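Replicative DNA helicase DnaB, 1st part (Mycobacterium tuberculosis, PDB 2R5U) forms the N-terminal domain of the hexameric replicative helicase, which probably unwinds duplex DNA ahead of the replisome in an ATP-dependent 5'-3' direction. Local coordinates at residues Q35-G40 against Y121-V126. Numbering follows the deposited sequence.
Sequences QSVLGG and YYASIV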
ATOM      1  N   GLN B  35     -15.656  22.330  27.688  1.00 25.69           N
ATOM      2  CA  GLN B  35     -17.033  21.904  28.002  1.00 26.34           C
ATOM      3  C   GLN B  35     -17.984  23.090  28.003  1.00 25.51           C
ATOM      4  O   GLN B  35     -19.027  23.039  27.373  1.00 26.51           O
ATOM      5  CB  GLN B  35     -17.066  21.149  29.338  1.00 25.69           C
ATOM      6  CG  GLN B  35     -16.434  19.763  29.272  1.00 24.78           C
ATOM      7  CD  GLN B  35     -16.197  19.150  30.646  1.00 26.81           C
ATOM      8  OE1 GLN B  35     -16.180  19.840  31.668  1.00 31.81           O
ATOM      9  NE2 GLN B  35     -15.983  17.859  30.670  1.00 27.03           N
ATOM     10  N   SER B  36     -17.592  24.163  28.677  1.00 26.07           N
ATOM     11  CA  SER B  36     -18.377  25.399  28.765  1.00 25.88           C
ATOM     12  C   SER B  36     -18.629  26.062  27.397  1.00 25.62           C
ATOM     13  O   SER B  36     -19.737  26.560  27.128  1.00 24.96           O
ATOM     14  CB  SER B  36     -17.691  26.397  29.704  1.00 25.76           C
ATOM     15  OG  SER B  36     -17.656  25.911  31.047  1.00 28.57           O
ATOM     16  N   VAL B  37     -17.595  26.076  26.545  1.00 25.11           N
ATOM     17  CA  VAL B  37     -17.737  26.547  25.156  1.00 24.33           C
ATOM     18  C   VAL B  37     -18.797  25.761  24.393  1.00 24.27           C
ATOM     19  O   VAL B  37     -19.676  26.354  23.738  1.00 23.71           O
ATOM     20  CB  VAL B  37     -16.421  26.496  24.357  1.00 24.89           C
ATOM     21  CG1 VAL B  37     -16.700  26.711  22.864  1.00 26.07           C
ATOM     22  CG2 VAL B  37     -15.501  27.562  24.815  1.00 24.73           C
ATOM     23  N   LEU B  38     -18.714  24.437  24.472  1.00 23.71           N
ATOM     24  CA  LEU B  38     -19.632  23.578  23.741  1.00 24.16           C
ATOM     25  C   LEU B  38     -21.066  23.698  24.282  1.00 24.49           C
ATOM     26  O   LEU B  38     -22.008  23.710  23.513  1.00 23.55           O
ATOM     27  CB  LEU B  38     -19.153  22.126  23.744  1.00 23.27           C
ATOM     28  CG  LEU B  38     -17.855  21.849  22.964  1.00 24.16           C
ATOM     29  CD1 LEU B  38     -17.420  20.410  23.180  1.00 23.46           C
ATOM     30  CD2 LEU B  38     -18.011  22.161  21.464  1.00 21.84           C
ATOM     31  N   GLY B  39     -21.192  23.785  25.606  1.00 24.81           N
ATOM     32  CA  GLY B  39     -22.487  23.967  26.275  1.00 25.67           C
ATOM     33  C   GLY B  39     -23.145  25.249  25.822  1.00 25.52           C
ATOM     34  O   GLY B  39     -24.317  25.245  25.489  1.00 26.32           O
ATOM     35  N   GLY B  40     -22.369  26.335  25.781  1.00 25.54           N
ATOM     36  CA  GLY B  40     -22.840  27.650  25.339  1.00 25.27           C
ATOM     37  C   GLY B  40     -23.351  27.680  23.908  1.00 25.80           C
ATOM     38  O   GLY B  40     -24.420  28.206  23.637  1.00 24.51           O
ATOM     39  N   TYR B 121     -15.685  34.271  26.385  1.00 36.04           N
ATOM     40  CA  TYR B 121     -14.678  34.238  27.428  1.00 35.94           C
ATOM     41  C   TYR B 121     -14.014  32.847  27.500  1.00 34.99           C
ATOM     42  O   TYR B 121     -12.792  32.746  27.505  1.00 33.41           O
ATOM     43  CB  TYR B 121     -15.269  34.645  28.782  1.00 36.86           C
ATOM     44  CG  TYR B 121     -14.392  34.253  29.948  1.00 38.81           C
ATOM     45  CD1 TYR B 121     -14.658  33.101  30.684  1.00 40.13           C
ATOM     46  CD2 TYR B 121     -13.284  35.021  30.301  1.00 40.69           C
ATOM     47  CE1 TYR B 121     -13.849  32.728  31.745  1.00 40.90           C
ATOM     48  CE2 TYR B 121     -12.468  34.659  31.362  1.00 41.96           C
ATOM     49  CZ  TYR B 121     -12.760  33.514  32.076  1.00 40.73           C
ATOM     50  OH  TYR B 121     -11.958  33.156  33.132  1.00 42.53           O
ATOM     51  N   TYR B 122     -14.819  31.784  27.534  1.00 34.10           N
ATOM     52  CA  TYR B 122     -14.258  30.442  27.587  1.00 33.74           C
ATOM     53  C   TYR B 122     -13.524  30.062  26.303  1.00 32.77           C
ATOM     54  O   TYR B 122     -12.518  29.354  26.359  1.00 31.71           O
ATOM     55  CB  TYR B 122     -15.306  29.402  27.990  1.00 35.36           C
ATOM     56  CG  TYR B 122     -15.762  29.552  29.430  1.00 37.82           C
ATOM     57  CD1 TYR B 122     -17.027  30.056  29.732  1.00 41.23           C
ATOM     58  CD2 TYR B 122     -14.921  29.207  30.493  1.00 40.16           C
ATOM     59  CE1 TYR B 122     -17.453  30.201  31.057  1.00 41.18           C
ATOM     60  CE2 TYR B 122     -15.328  29.355  31.811  1.00 41.49           C
ATOM     61  CZ  TYR B 122     -16.594  29.856  32.091  1.00 41.08           C
ATOM     62  OH  TYR B 122     -17.001  30.002  33.409  1.00 41.45           O
ATOM     63  N   ALA B 123     -14.010  30.551  25.153  1.00 31.56           N
ATOM     64  CA  ALA B 123     -13.344  30.327  23.876  1.00 31.79           C
ATOM     65  C   ALA B 123     -11.944  30.949  23.888  1.00 31.80           C
ATOM     66  O   ALA B 123     -11.021  30.371  23.348  1.00 30.82           O
ATOM     67  CB  ALA B 123     -14.157  30.899  22.725  1.00 30.95           C
ATOM     68  N   SER B 124     -11.808  32.126  24.497  1.00 32.06           N
ATOM     69  CA  SER B 124     -10.505  32.786  24.586  1.00 33.08           C
ATOM     70  C   SER B 124      -9.476  31.945  25.378  1.00 33.16           C
ATOM     71  O   SER B 124      -8.291  31.941  25.040  1.00 33.12           O
ATOM     72  CB  SER B 124     -10.634  34.228  25.096  1.00 33.26           C
ATOM     73  OG  SER B 124     -10.632  34.310  26.518  1.00 37.66           O
ATOM     74  N   ILE B 125      -9.948  31.223  26.399  1.00 32.50           N
ATOM     75  CA  ILE B 125      -9.131  30.293  27.172  1.00 32.70           C
ATOM     76  C   ILE B 125      -8.697  29.142  26.275  1.00 31.43           C
ATOM     77  O   ILE B 125      -7.511  28.818  26.205  1.00 31.53           O
ATOM     78  CB  ILE B 125      -9.877  29.720  28.416  1.00 32.52           C
ATOM     79  CG1 ILE B 125     -10.157  30.808  29.475  1.00 35.03           C
ATOM     80  CG2 ILE B 125      -9.098  28.544  29.010  1.00 33.72           C
ATOM     81  CD1 ILE B 125      -8.907  31.369  30.152  1.00 39.39           C
ATOM     82  N   VAL B 126      -9.660  28.543  25.580  1.00 30.29           N
ATOM     83  CA  VAL B 126      -9.396  27.413  24.693  1.00 29.34           C
ATOM     84  C   VAL B 126      -8.392  27.805  23.597  1.00 29.81           C
ATOM     85  O   VAL B 126      -7.517  27.025  23.265  1.00 29.73           O
ATOM     86  CB  VAL B 126     -10.700  26.801  24.092  1.00 28.60           C
ATOM     87  CG1 VAL B 126     -10.374  25.689  23.115  1.00 27.88           C
ATOM     88  CG2 VAL B 126     -11.613  26.240  25.205  1.00 27.41           C
TER
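Val37 and Tyr122 have the nearest CA atoms, 5.8 Å apart, where segments 35-40 and 121-126, lying on helices 31-43 and 119-147, pass with their axes 8.7 Å apart and their directions 139° from parallel. This helix-helix packing belongs to the all-helical N-terminal domain of DnaB: the first helix of the globular part lies against the start of the long helix that runs out into the protruding helical hairpin. Val37 supplies the wedge. Its CG2, anti to the carbonyl carbon, reaches the backbone of the partner helix, 3.4 Å from Ala123 N and 3.5 Å from Tyr122 C, while Tyr122 CB, Ala123 CB and Val126 CG2 border the same methyl. Of these, Tyr122 CB is the nearest, 3.7 Å from Val37 CG2, and the contact with Val126 is methyl to methyl. One valine methyl thus packs against backbone and side-chain carbons of a single turn, and the segments are joined by van der Waals packing and a CH-pi contact.

Next to this buried valine, with CG anti to its carbonyl carbon (chi1 -68°), the Tyr122 ring is placed between Ser36 of helix 31-43 and the preceding Tyr121. Tyr121 CD1 sits over the centre of one face of the Tyr122 ring, 3.7 Å above its plane. Ala33, one turn before Val37, also touches Tyr122 and Val126, whereas Leu38 turns to helices 63-77 and 102-111. Ser36 meets the aromatic ring through carbon, its hydroxyl making a weak hydrogen bond to Ala32 O within its own helix. On the ring face opposite Tyr121, Ser36 CB forms the CH-pi contact, 3.8 Å from the Tyr122 centroid and displaced toward the CG-CD1 side.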